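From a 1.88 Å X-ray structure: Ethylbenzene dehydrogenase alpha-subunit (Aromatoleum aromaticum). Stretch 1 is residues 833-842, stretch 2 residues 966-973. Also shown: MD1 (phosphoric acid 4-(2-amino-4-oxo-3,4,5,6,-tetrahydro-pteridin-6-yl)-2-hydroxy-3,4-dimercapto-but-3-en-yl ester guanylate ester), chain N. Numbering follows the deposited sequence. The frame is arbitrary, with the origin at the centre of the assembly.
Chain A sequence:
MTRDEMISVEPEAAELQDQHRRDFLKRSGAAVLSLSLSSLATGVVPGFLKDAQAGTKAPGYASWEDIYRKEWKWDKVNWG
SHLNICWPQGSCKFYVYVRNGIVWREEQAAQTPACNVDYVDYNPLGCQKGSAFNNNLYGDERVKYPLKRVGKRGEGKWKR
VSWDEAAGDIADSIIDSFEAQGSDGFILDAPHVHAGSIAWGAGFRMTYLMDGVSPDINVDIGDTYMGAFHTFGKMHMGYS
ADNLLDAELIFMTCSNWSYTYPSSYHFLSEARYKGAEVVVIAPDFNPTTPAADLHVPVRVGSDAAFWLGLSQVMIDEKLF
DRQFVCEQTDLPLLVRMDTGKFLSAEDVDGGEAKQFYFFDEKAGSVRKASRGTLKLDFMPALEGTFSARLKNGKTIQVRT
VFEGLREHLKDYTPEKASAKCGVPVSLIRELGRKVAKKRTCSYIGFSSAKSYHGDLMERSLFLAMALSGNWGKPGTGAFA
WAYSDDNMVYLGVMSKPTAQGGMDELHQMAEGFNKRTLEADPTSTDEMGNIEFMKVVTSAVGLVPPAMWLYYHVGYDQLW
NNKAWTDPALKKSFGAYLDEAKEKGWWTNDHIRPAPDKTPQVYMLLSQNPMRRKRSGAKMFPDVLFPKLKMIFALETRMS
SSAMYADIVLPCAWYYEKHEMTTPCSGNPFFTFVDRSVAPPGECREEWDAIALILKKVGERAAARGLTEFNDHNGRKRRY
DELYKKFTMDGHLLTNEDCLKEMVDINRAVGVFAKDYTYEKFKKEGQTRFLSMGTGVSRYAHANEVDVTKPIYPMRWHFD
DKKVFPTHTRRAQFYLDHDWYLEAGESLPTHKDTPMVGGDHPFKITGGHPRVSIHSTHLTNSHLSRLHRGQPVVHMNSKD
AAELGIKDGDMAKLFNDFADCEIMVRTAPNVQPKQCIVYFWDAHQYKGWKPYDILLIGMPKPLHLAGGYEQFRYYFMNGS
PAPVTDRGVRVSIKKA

Stretch 1, residues 833-842: DTPMVGGDHP
Stretch 2 (966-973) DRGVRVSI

Stretch 1 is an irregular chain that runs alongside stretch 2 in the same direction: T834 lies nearest G968 (CA to CA 6.4 Å), and V837, G838 and H841 face V969, R970 and V971 (each 5.2 Å). A type II turn spans M836 to G839, another D966 to V969; together the stretches bury 572 Å².

D966 (chi1 p) points away from stretch 1. Its OD1 forms a salt bridge with R967 NH1 at 2.7 Å, so the guanidinium (chi1 to chi3 m, m, t) meets an opposite charge, while R967 NH2 donates to MD1 O14 at 2.8 Å. A water links R967 O to T834 OG1 (T834 chi1 m), 2.7 Å from each.

G968, at phi/psi 100/4, needs glycine: a CB would jam against the preceding carbonyl and sit 3.1 Å from T834 CG2. V969 (-55/146, chi1 t) packs CG2 against V837 CG1 (also t) at 3.8 Å, a compact apolar pair.

R970 to I973 are in strand conformation. Stretch 1 covers 146 Å² of R970 (-84/134; m, m, t), more than of any other residue. R970 N donates to V837 O at 2.9 Å and 164°. Its CB points toward stretch 1, and R970 NH1 donates a hydrogen bond to H841 O (2.9 Å, 158°) at the guanidinium edge, while M836 CE (m, t, p) lies over one face, 3.7 Å from R970 NH1. One water accepts from R970 NE and donates to P835 O and G968 O; another accepts from R970 NH2 and donates to T834 O. G838, at 98/-14, has no CB to strike R970 O.

V971 (-137/153, chi1 m) turns its side chain away, leaving its backbone beside H841 (chi1 m, chi2 97°), whose CB is 3.4 Å from V971 C. S972 (-102/155, chi1 m) sets its small OG 3.2 Å from P842 CD. I973 (-129/137) carries the strand onward.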

# COMPACT_ATOMS: atom_id res chain seq x y z
N ASP A 833 -29.43 8.52 -7.48
CA ASP A 833 -28.48 9.02 -6.51
C ASP A 833 -28.39 8.10 -5.28
O ASP A 833 -29.33 7.35 -4.95
CB ASP A 833 -28.67 10.51 -6.20
CG ASP A 833 -28.04 11.42 -7.32
OD1 ASP A 833 -28.76 12.24 -7.88
OD2 ASP A 833 -26.83 11.30 -7.67
N THR A 834 -27.21 8.05 -4.69
CA THR A 834 -27.03 7.28 -3.46
C THR A 834 -28.13 7.60 -2.48
O THR A 834 -28.45 8.78 -2.28
CB THR A 834 -25.73 7.69 -2.79
OG1 THR A 834 -24.72 7.82 -3.80
CG2 THR A 834 -25.33 6.65 -1.72
N PRO A 835 -28.74 6.57 -1.87
CA PRO A 835 -29.67 6.83 -0.78
C PRO A 835 -29.01 7.64 0.34
O PRO A 835 -27.80 7.60 0.49
CB PRO A 835 -30.01 5.43 -0.32
CG PRO A 835 -29.94 4.63 -1.54
CD PRO A 835 -28.68 5.13 -2.18
N MET A 836 -29.80 8.40 1.07
CA MET A 836 -29.29 9.25 2.15
C MET A 836 -29.05 8.42 3.41
O MET A 836 -29.61 8.64 4.47
CB MET A 836 -30.26 10.43 2.40
CG MET A 836 -30.11 11.51 1.28
SD MET A 836 -31.20 12.91 1.52
CE MET A 836 -30.14 13.88 2.61
N VAL A 837 -28.19 7.41 3.25
CA VAL A 837 -27.78 6.57 4.36
C VAL A 837 -27.04 7.43 5.39
O VAL A 837 -26.06 8.09 5.05
CB VAL A 837 -26.82 5.46 3.90
CG1 VAL A 837 -26.50 4.50 5.06
CG2 VAL A 837 -27.35 4.71 2.61
N GLY A 838 -27.48 7.36 6.65
CA GLY A 838 -26.92 8.15 7.72
C GLY A 838 -27.71 9.41 8.02
O GLY A 838 -27.46 10.06 9.03
N GLY A 839 -28.61 9.80 7.14
CA GLY A 839 -29.46 10.99 7.37
C GLY A 839 -29.01 12.09 6.45
O GLY A 839 -28.18 11.89 5.57
N ASP A 840 -29.57 13.27 6.64
CA ASP A 840 -29.33 14.36 5.77
C ASP A 840 -28.13 15.14 6.27
O ASP A 840 -28.26 16.10 7.05
CB ASP A 840 -30.56 15.26 5.72
CG ASP A 840 -30.40 16.37 4.69
OD1 ASP A 840 -29.40 16.33 3.95
OD2 ASP A 840 -31.24 17.27 4.66
N HIS A 841 -26.96 14.73 5.81
CA HIS A 841 -25.72 15.32 6.19
C HIS A 841 -25.02 15.62 4.91
O HIS A 841 -25.24 14.92 3.93
CB HIS A 841 -24.89 14.36 7.07
CG HIS A 841 -25.45 14.17 8.45
ND1 HIS A 841 -26.26 13.11 8.79
CD2 HIS A 841 -25.36 14.94 9.55
CE1 HIS A 841 -26.66 13.24 10.04
NE2 HIS A 841 -26.12 14.34 10.53
N PRO A 842 -24.19 16.65 4.90
CA PRO A 842 -23.74 17.18 3.63
C PRO A 842 -22.57 16.52 2.93
O PRO A 842 -22.45 16.71 1.73
CB PRO A 842 -23.40 18.63 3.97
CG PRO A 842 -22.89 18.55 5.29
CD PRO A 842 -23.65 17.44 6.01
N ASP A 966 -21.16 1.24 1.60
CA ASP A 966 -20.62 2.34 2.38
C ASP A 966 -20.19 3.59 1.58
O ASP A 966 -19.96 4.66 2.16
CB ASP A 966 -19.43 1.86 3.22
CG ASP A 966 -18.29 1.41 2.38
OD1 ASP A 966 -17.63 2.27 1.74
OD2 ASP A 966 -17.98 0.21 2.44
N ARG A 967 -20.05 3.46 0.26
CA ARG A 967 -19.53 4.53 -0.53
C ARG A 967 -20.66 5.52 -0.77
O ARG A 967 -21.71 5.18 -1.39
CB ARG A 967 -18.97 3.98 -1.85
CG ARG A 967 -17.86 2.94 -1.73
CD ARG A 967 -16.54 3.63 -1.31
NE ARG A 967 -15.36 2.81 -1.51
CZ ARG A 967 -14.75 2.08 -0.58
NH1 ARG A 967 -15.19 2.04 0.67
NH2 ARG A 967 -13.67 1.39 -0.90
N GLY A 968 -20.49 6.74 -0.24
CA GLY A 968 -21.47 7.78 -0.41
C GLY A 968 -22.38 7.94 0.79
O GLY A 968 -23.31 8.73 0.76
N VAL A 969 -22.12 7.18 1.85
CA VAL A 969 -22.83 7.40 3.09
C VAL A 969 -22.67 8.87 3.50
O VAL A 969 -21.63 9.51 3.23
CB VAL A 969 -22.38 6.43 4.17
CG1 VAL A 969 -22.87 6.87 5.61
CG2 VAL A 969 -22.94 5.01 3.82
N ARG A 970 -23.70 9.40 4.11
CA ARG A 970 -23.69 10.77 4.53
C ARG A 970 -23.02 10.94 5.88
O ARG A 970 -23.35 10.24 6.84
CB ARG A 970 -25.12 11.30 4.63
CG ARG A 970 -25.87 11.31 3.30
CD ARG A 970 -25.08 11.95 2.16
NE ARG A 970 -25.83 12.15 0.92
CZ ARG A 970 -26.55 13.25 0.63
NH1 ARG A 970 -26.66 14.28 1.46
NH2 ARG A 970 -27.19 13.35 -0.53
N VAL A 971 -22.14 11.93 5.96
CA VAL A 971 -21.57 12.35 7.22
C VAL A 971 -21.53 13.86 7.29
O VAL A 971 -21.54 14.52 6.27
CB VAL A 971 -20.16 11.82 7.42
CG1 VAL A 971 -20.20 10.29 7.42
CG2 VAL A 971 -19.17 12.40 6.37
N SER A 972 -21.58 14.38 8.51
CA SER A 972 -21.24 15.77 8.82
C SER A 972 -19.83 15.78 9.41
O SER A 972 -19.38 14.78 9.94
CB SER A 972 -22.25 16.31 9.82
OG SER A 972 -23.42 16.81 9.17
N ILE A 973 -19.11 16.89 9.30
CA ILE A 973 -17.78 16.99 9.88
C ILE A 973 -17.70 18.26 10.72
O ILE A 973 -18.20 19.31 10.32
CB ILE A 973 -16.70 17.01 8.77
CG1 ILE A 973 -16.80 15.77 7.89
CG2 ILE A 973 -15.31 17.14 9.37
CD1 ILE A 973 -15.99 15.87 6.50
PB MD1 N . -10.41 -8.39 6.59
O3B MD1 N . -9.01 -7.69 6.81
O1B MD1 N . -10.15 -9.65 5.84
O2B MD1 N . -11.26 -8.35 7.80
O3A MD1 N . -11.11 -7.39 5.59
C10 MD1 N . -10.99 -7.50 4.15
C11 MD1 N . -11.65 -6.24 3.63
O11 MD1 N . -10.63 -5.20 3.83
C12 MD1 N . -11.92 -6.37 2.15
S12 MD1 N . -11.16 -7.56 1.19
C13 MD1 N . -12.73 -5.48 1.50
S13 MD1 N . -13.01 -5.56 -0.17
C14 MD1 N . -13.46 -4.39 2.20
N15 MD1 N . -13.19 -3.04 1.84
C16 MD1 N . -13.73 -1.99 2.53
C15 MD1 N . -13.51 -0.72 2.04
O14 MD1 N . -12.86 -0.53 0.98
N17 MD1 N . -14.00 0.28 2.81
C17 MD1 N . -14.72 0.03 3.97
N16 MD1 N . -15.17 1.09 4.63
N18 MD1 N . -14.95 -1.22 4.40
C20 MD1 N . -14.47 -2.22 3.69
N8 MD1 N . -14.75 -3.49 4.09
C7 MD1 N . -14.23 -4.68 3.47
PA MD1 N . -8.11 -7.41 8.11
O1A MD1 N . -6.71 -7.26 7.59
O2A MD1 N . -8.69 -6.25 8.83
O5' MD1 N . -8.22 -8.69 9.02
C5' MD1 N . -7.55 -9.86 8.55
C4' MD1 N . -6.72 -10.42 9.62
O4' MD1 N . -6.00 -11.46 8.98
C1' MD1 N . -4.77 -11.54 9.70
N9 MD1 N . -3.69 -12.25 8.99
C4 MD1 N . -3.30 -13.48 9.30
N3 MD1 N . -3.78 -14.32 10.24
C2 MD1 N . -3.26 -15.54 10.39
N2 MD1 N . -3.74 -16.40 11.32
N1 MD1 N . -2.17 -15.87 9.60
C6 MD1 N . -1.63 -15.06 8.63
O6 MD1 N . -0.70 -15.48 7.94
C5 MD1 N . -2.23 -13.80 8.46
N7 MD1 N . -2.00 -12.76 7.67
C8 MD1 N . -2.90 -11.83 8.00
C2' MD1 N . -4.36 -10.09 9.93
O2' MD1 N . -3.47 -9.91 11.06
C3' MD1 N . -5.70 -9.36 10.07
O3' MD1 N . -5.97 -8.98 11.45
O HOH W 1 -22.80 5.86 -3.82
O HOH W 2 -27.27 11.14 -2.56
O HOH W 3 -25.82 9.60 0.12
O HOH W 4 -28.47 17.16 1.41